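Local coordinates for protein putative rhamnosidase (Streptomyces avermitilis, PDB 3W5M) that hydrolyses terminal alpha-L-rhamnose from flavonoid glycosides and from the arabinogalactan-protein gum arabic, and binds L-rhamnose through a calcium-dependent carbohydrate-binding module, at residues D718-V723 with L778-A783; L770-A775 with P784-F789. All coordinates share one frame; numbering follows the deposited sequence.

Contact 1: residues D718-V723 with L778-A783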
loop_
_atom_site.group_PDB
_atom_site.type_symbol
_atom_site.label_atom_id
_atom_site.label_comp_id
_atom_site.label_asym_id
_atom_site.label_seq_id
_atom_site.Cartn_x
_atom_site.Cartn_y
_atom_site.Cartn_z
ATOM N N ASP A 718 10.267 0.893 20.832
ATOM C CA ASP A 718 9.811 2.092 20.161
ATOM C C ASP A 718 8.293 2.287 20.269
ATOM O O ASP A 718 7.816 3.402 20.117
ATOM C CB ASP A 718 10.221 2.044 18.668
ATOM C CG ASP A 718 11.717 2.266 18.459
ATOM O OD1 ASP A 718 12.424 2.746 19.379
ATOM O OD2 ASP A 718 12.202 1.966 17.344
ATOM N N ALA A 719 7.560 1.202 20.542
ATOM C CA ALA A 719 6.087 1.201 20.585
ATOM C C ALA A 719 5.601 1.444 22.011
ATOM O O ALA A 719 4.559 2.055 22.213
ATOM C CB ALA A 719 5.540 -0.134 20.084
ATOM N N LEU A 720 6.376 1.014 23.002
ATOM C CA LEU A 720 5.819 0.978 24.374
ATOM C C LEU A 720 5.282 2.322 24.925
ATOM O O LEU A 720 4.182 2.329 25.457
ATOM C CB LEU A 720 6.726 0.197 25.367
ATOM C CG LEU A 720 6.089 -0.151 26.722
ATOM C CD1 LEU A 720 4.824 -0.993 26.578
ATOM C CD2 LEU A 720 7.112 -0.836 27.629
ATOM N N PRO A 721 5.994 3.464 24.742
ATOM C CA PRO A 721 5.423 4.759 25.191
ATOM C C PRO A 721 4.085 5.150 24.534
ATOM O O PRO A 721 3.194 5.688 25.208
ATOM C CB PRO A 721 6.525 5.772 24.840
ATOM C CG PRO A 721 7.781 4.940 24.791
ATOM C CD PRO A 721 7.363 3.634 24.206
ATOM N N SER A 722 3.931 4.887 23.233
ATOM C CA SER A 722 2.636 5.132 22.546
ATOM C C SER A 722 1.543 4.198 23.083
ATOM O O SER A 722 0.386 4.593 23.165
ATOM C CB SER A 722 2.755 4.983 21.016
ATOM O OG SER A 722 2.992 3.633 20.654
ATOM N N VAL A 723 1.937 2.982 23.470
ATOM C CA VAL A 723 1.028 1.980 24.040
ATOM C C VAL A 723 0.533 2.484 25.416
ATOM O O VAL A 723 -0.665 2.457 25.680
ATOM C CB VAL A 723 1.705 0.595 24.141
ATOM C CG1 VAL A 723 0.908 -0.378 25.022
ATOM C CG2 VAL A 723 1.881 -0.010 22.745
ATOM N N LEU A 778 11.122 -6.434 27.774
ATOM C CA LEU A 778 12.110 -5.352 27.803
ATOM C C LEU A 778 12.790 -5.182 29.165
ATOM O O LEU A 778 13.567 -4.249 29.334
ATOM C CB LEU A 778 11.462 -4.025 27.411
ATOM C CG LEU A 778 10.928 -3.926 25.975
ATOM C CD1 LEU A 778 10.113 -2.653 25.801
ATOM C CD2 LEU A 778 12.091 -3.936 25.013
ATOM N N GLY A 779 12.477 -6.059 30.127
ATOM C CA GLY A 779 13.009 -5.955 31.500
ATOM C C GLY A 779 12.541 -4.710 32.228
ATOM O O GLY A 779 13.219 -4.217 33.112
ATOM N N LYS A 780 11.379 -4.188 31.850
ATOM C CA LYS A 780 10.794 -3.036 32.517
ATOM C C LYS A 780 9.821 -3.531 33.590
ATOM O O LYS A 780 9.558 -4.730 33.685
ATOM C CB LYS A 780 10.072 -2.140 31.511
ATOM C CG LYS A 780 10.995 -1.353 30.591
ATOM C CD LYS A 780 10.192 -0.416 29.705
ATOM C CE LYS A 780 11.104 0.503 28.902
ATOM N NZ LYS A 780 11.366 1.807 29.577
ATOM N N ASP A 781 9.291 -2.605 34.383
ATOM C CA ASP A 781 8.341 -2.947 35.449
ATOM C C ASP A 781 6.922 -3.201 34.900
ATOM O O ASP A 781 6.232 -2.270 34.487
ATOM C CB ASP A 781 8.313 -1.843 36.510
ATOM C CG ASP A 781 7.351 -2.153 37.660
ATOM O OD1 ASP A 781 7.072 -3.354 37.910
ATOM O OD2 ASP A 781 6.877 -1.188 38.308
ATOM N N ALA A 782 6.487 -4.455 34.947
ATOM C CA ALA A 782 5.233 -4.862 34.311
ATOM C C ALA A 782 4.034 -4.765 35.246
ATOM O O ALA A 782 2.899 -4.831 34.779
ATOM C CB ALA A 782 5.348 -6.275 33.761
ATOM N N ALA A 783 4.283 -4.596 36.547
ATOM C CA ALA A 783 3.211 -4.670 37.563
ATOM C C ALA A 783 2.031 -3.727 37.324
ATOM O O ALA A 783 0.885 -4.182 37.422
ATOM C CB ALA A 783 3.761 -4.551 38.997
#

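Contact 2: residues L770-A775 with P784-F789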
loop_
_atom_site.group_PDB
_atom_site.type_symbol
_atom_site.label_atom_id
_atom_site.label_comp_id
_atom_site.label_asym_id
_atom_site.label_seq_id
_atom_site.Cartn_x
_atom_site.Cartn_y
_atom_site.Cartn_z
ATOM N N LEU A 770 -1.082 -7.226 26.594
ATOM C CA LEU A 770 0.086 -7.155 25.739
ATOM C C LEU A 770 1.112 -6.169 26.255
ATOM O O LEU A 770 2.326 -6.431 26.168
ATOM C CB LEU A 770 -0.303 -6.823 24.301
ATOM C CG LEU A 770 -1.048 -7.896 23.518
ATOM C CD1 LEU A 770 -1.180 -7.424 22.063
ATOM C CD2 LEU A 770 -0.420 -9.281 23.620
ATOM N N ALA A 771 0.655 -5.033 26.783
ATOM C CA ALA A 771 1.600 -4.067 27.322
ATOM C C ALA A 771 2.424 -4.691 28.471
ATOM O O ALA A 771 3.621 -4.427 28.584
ATOM C CB ALA A 771 0.900 -2.794 27.767
ATOM N N ALA A 772 1.793 -5.536 29.299
ATOM C CA ALA A 772 2.537 -6.216 30.376
ATOM C C ALA A 772 3.571 -7.182 29.805
ATOM O O ALA A 772 4.686 -7.289 30.327
ATOM C CB ALA A 772 1.591 -6.951 31.334
ATOM N N ARG A 773 3.203 -7.875 28.732
ATOM C CA ARG A 773 4.090 -8.812 28.069
ATOM C C ARG A 773 5.295 -8.066 27.482
ATOM O O ARG A 773 6.426 -8.552 27.588
ATOM C CB ARG A 773 3.342 -9.613 27.001
ATOM C CG ARG A 773 2.291 -10.583 27.552
ATOM C CD ARG A 773 1.782 -11.491 26.444
ATOM N NE ARG A 773 0.343 -11.745 26.531
ATOM C CZ ARG A 773 -0.373 -12.300 25.554
ATOM N NH1 ARG A 773 0.216 -12.670 24.406
ATOM N NH2 ARG A 773 -1.678 -12.494 25.723
ATOM N N MET A 774 5.047 -6.892 26.894
ATOM C CA MET A 774 6.121 -6.043 26.331
ATOM C C MET A 774 7.072 -5.548 27.420
ATOM O O MET A 774 8.300 -5.630 27.261
ATOM C CB MET A 774 5.543 -4.822 25.607
ATOM C CG MET A 774 4.765 -5.170 24.347
ATOM S SD MET A 774 4.200 -3.668 23.529
ATOM C CE MET A 774 3.227 -4.364 22.195
ATOM N N ALA A 775 6.503 -5.014 28.508
ATOM C CA ALA A 775 7.297 -4.498 29.626
ATOM C C ALA A 775 8.217 -5.605 30.104
ATOM O O ALA A 775 9.415 -5.372 30.360
ATOM C CB ALA A 775 6.386 -4.018 30.760
ATOM N N PRO A 784 2.283 -2.444 36.968
ATOM C CA PRO A 784 1.157 -1.559 36.642
ATOM C C PRO A 784 0.242 -2.092 35.534
ATOM O O PRO A 784 -0.978 -1.991 35.649
ATOM C CB PRO A 784 1.843 -0.270 36.182
ATOM C CG PRO A 784 3.143 -0.261 36.899
ATOM C CD PRO A 784 3.563 -1.701 36.991
ATOM N N TYR A 785 0.824 -2.643 34.463
ATOM C CA TYR A 785 0.037 -3.194 33.366
ATOM C C TYR A 785 -0.652 -4.503 33.719
ATOM O O TYR A 785 -1.782 -4.757 33.296
ATOM C CB TYR A 785 0.930 -3.430 32.149
ATOM C CG TYR A 785 1.635 -2.198 31.646
ATOM C CD1 TYR A 785 0.933 -1.012 31.413
ATOM C CD2 TYR A 785 3.004 -2.225 31.359
ATOM C CE1 TYR A 785 1.571 0.126 30.929
ATOM C CE2 TYR A 785 3.655 -1.095 30.867
ATOM C CZ TYR A 785 2.934 0.077 30.652
ATOM O OH TYR A 785 3.577 1.199 30.168
ATOM N N THR A 786 0.036 -5.351 34.469
ATOM C CA THR A 786 -0.552 -6.612 34.867
ATOM C C THR A 786 -1.763 -6.349 35.762
ATOM O O THR A 786 -2.797 -7.024 35.637
ATOM C CB THR A 786 0.473 -7.507 35.584
ATOM O OG1 THR A 786 1.499 -7.859 34.648
ATOM C CG2 THR A 786 -0.179 -8.790 36.056
ATOM N N ASP A 787 -1.611 -5.380 36.653
ATOM C CA ASP A 787 -2.678 -4.980 37.565
ATOM C C ASP A 787 -3.867 -4.396 36.796
ATOM O O ASP A 787 -5.031 -4.715 37.092
ATOM C CB ASP A 787 -2.149 -3.966 38.588
ATOM C CG ASP A 787 -3.273 -3.273 39.370
ATOM O OD1 ASP A 787 -4.055 -3.973 40.048
ATOM O OD2 ASP A 787 -3.381 -2.028 39.289
ATOM N N LEU A 788 -3.572 -3.554 35.801
ATOM C CA LEU A 788 -4.621 -3.012 34.922
ATOM C C LEU A 788 -5.381 -4.111 34.220
ATOM O O LEU A 788 -6.603 -4.071 34.199
ATOM C CB LEU A 788 -4.046 -2.038 33.890
ATOM C CG LEU A 788 -5.072 -1.496 32.884
ATOM C CD1 LEU A 788 -6.197 -0.712 33.563
ATOM C CD2 LEU A 788 -4.379 -0.624 31.846
ATOM N N PHE A 789 -4.658 -5.065 33.616
ATOM C CA PHE A 789 -5.250 -6.231 32.955
ATOM C C PHE A 789 -6.162 -7.018 33.887
ATOM O O PHE A 789 -7.313 -7.295 33.528
ATOM C CB PHE A 789 -4.182 -7.165 32.369
ATOM C CG PHE A 789 -4.734 -8.438 31.783
ATOM C CD1 PHE A 789 -5.762 -8.407 30.844
ATOM C CD2 PHE A 789 -4.218 -9.670 32.161
ATOM C CE1 PHE A 789 -6.260 -9.578 30.292
ATOM C CE2 PHE A 789 -4.711 -10.851 31.615
ATOM C CZ PHE A 789 -5.745 -10.808 30.682
#

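Contact 1: residues D718-V723 with L778-A783
Leu720 meets Leu778 and Lys780 in a small apolar contact between a helix and a loop, within the six-hairpin glycosidase domain, where helix 713-732 passes the turn that joins helix 756-777 to helix 783-800. Little surface is involved, 98 Å² summed over both sides, and Leu720 supplies about half of it. A single methyl does the touching: Leu720 CD2 lies 4.0 Å from Leu778 CD1 and 3.7 Å from Lys780 CD. With CG swung anti to the backbone N (chi1 -167°), the leucine reaches out toward the loop and passes alongside both partners, which run past it in the opposite sense. Lys780 contributes the aliphatic part of its chain. That chain stays extended as far as CE and bends only at chi4; it is the CD methylene that meets the leucine, and NZ lies beyond it.

Two local features shape the backbones on which these side chains sit. On the helix, Pro721 has no N-H to give and the bonding to the preceding turn lapses at 721 and 722; Ser722 OG bonds to Ala719 O at 2.7 Å, on a lone pair in the carbonyl plane, and that oxygen also receives Val723 N. In the loop, Gly779 takes a positive phi of 65° and closes helix 756-777 in a Schellman motif, while Asp781 OD1 accepts a weak capping bond from Ala783 N at the start of the next helix. Placed between a Schellman stop and an N-terminal cap, residues 778-783 form a compact link between two consecutive, nearly antiparallel helices, in keeping with the (alpha/alpha)6-barrel fold of this glycosidase domain.

Contact 2: residues L770-A775 with P784-F789
Tyr785 packs against Ala771, Ala772 and Ala775, and with Thr786 beside it joins helix 783-800 to helix 756-777. The two short segments are nearly antiparallel, at 160°, with their axes 8.1 Å apart at closest approach, a close spacing that the alanine side of the first helix permits.

Tyr785 is the first residue of 784-789 to touch the other helix and buries the most area there. Its CB lies 3.7 Å from Ala772 CB, where the backbones are nearest. From there CG sits anti to the carbonyl carbon (chi1 -58°), which carries the ring across helix 756-777. Ala771 CB stands over one face in a CH-pi contact, 4.0 Å from the ring centroid and 13° off the normal. Ala775 CB instead meets the edge, 3.9 Å from CD2 and close to the ring plane, so two methyls one helical turn apart touch the ring from different sides. The phenolic OH continues beyond the pair to a hydrogen bond with His724 ND1 of helix 713-732. A leucine in its place, lacking ring and hydroxyl, would probably leave the Ala771 methyl without a flat face to rest on and His724 ND1 without its phenol partner.

Thr786 follows at the exposed border of the interface. Its OG1 comes to 3.4 Å from Ala772 CB, a packing contact, while the hydroxyl's weak hydrogen bond goes to Ala782 O in the turn before. Farther on, Leu788 and Phe789 turn to an earlier part of the partner helix, both touching Ala768.

The chemistry between these two segments is mainly methyl against ring and methylene, which implies that dispersion and close fit rather than hydrogen bonds join them, and the tyrosine's polar end is satisfied by a third helix.

Contacts 1 and 2 interlock along the chain, since the loop of contact 1 (778-783) joins the two helices paired in contact 2, and their centres are about 8 Å apart. A probable hydrogen bond ties them, Lys780 N to Ala775 O at 2.7 Å, as the chain leaves helix 756-777. Ala782 CA then packs 3.8 Å from Ala775 CB, and helix 713-732 joins in through Val723 CG1, 3.7 Å from Ala771 CB. Small residues of helix 756-777 thus serve twice here: Ala775 meets both Tyr785 and the loop, and Ala771 both Tyr785 and Val723. Both are structural packing within the glycosidase domain, away from the annotated catalytic, rhamnose and calcium sites.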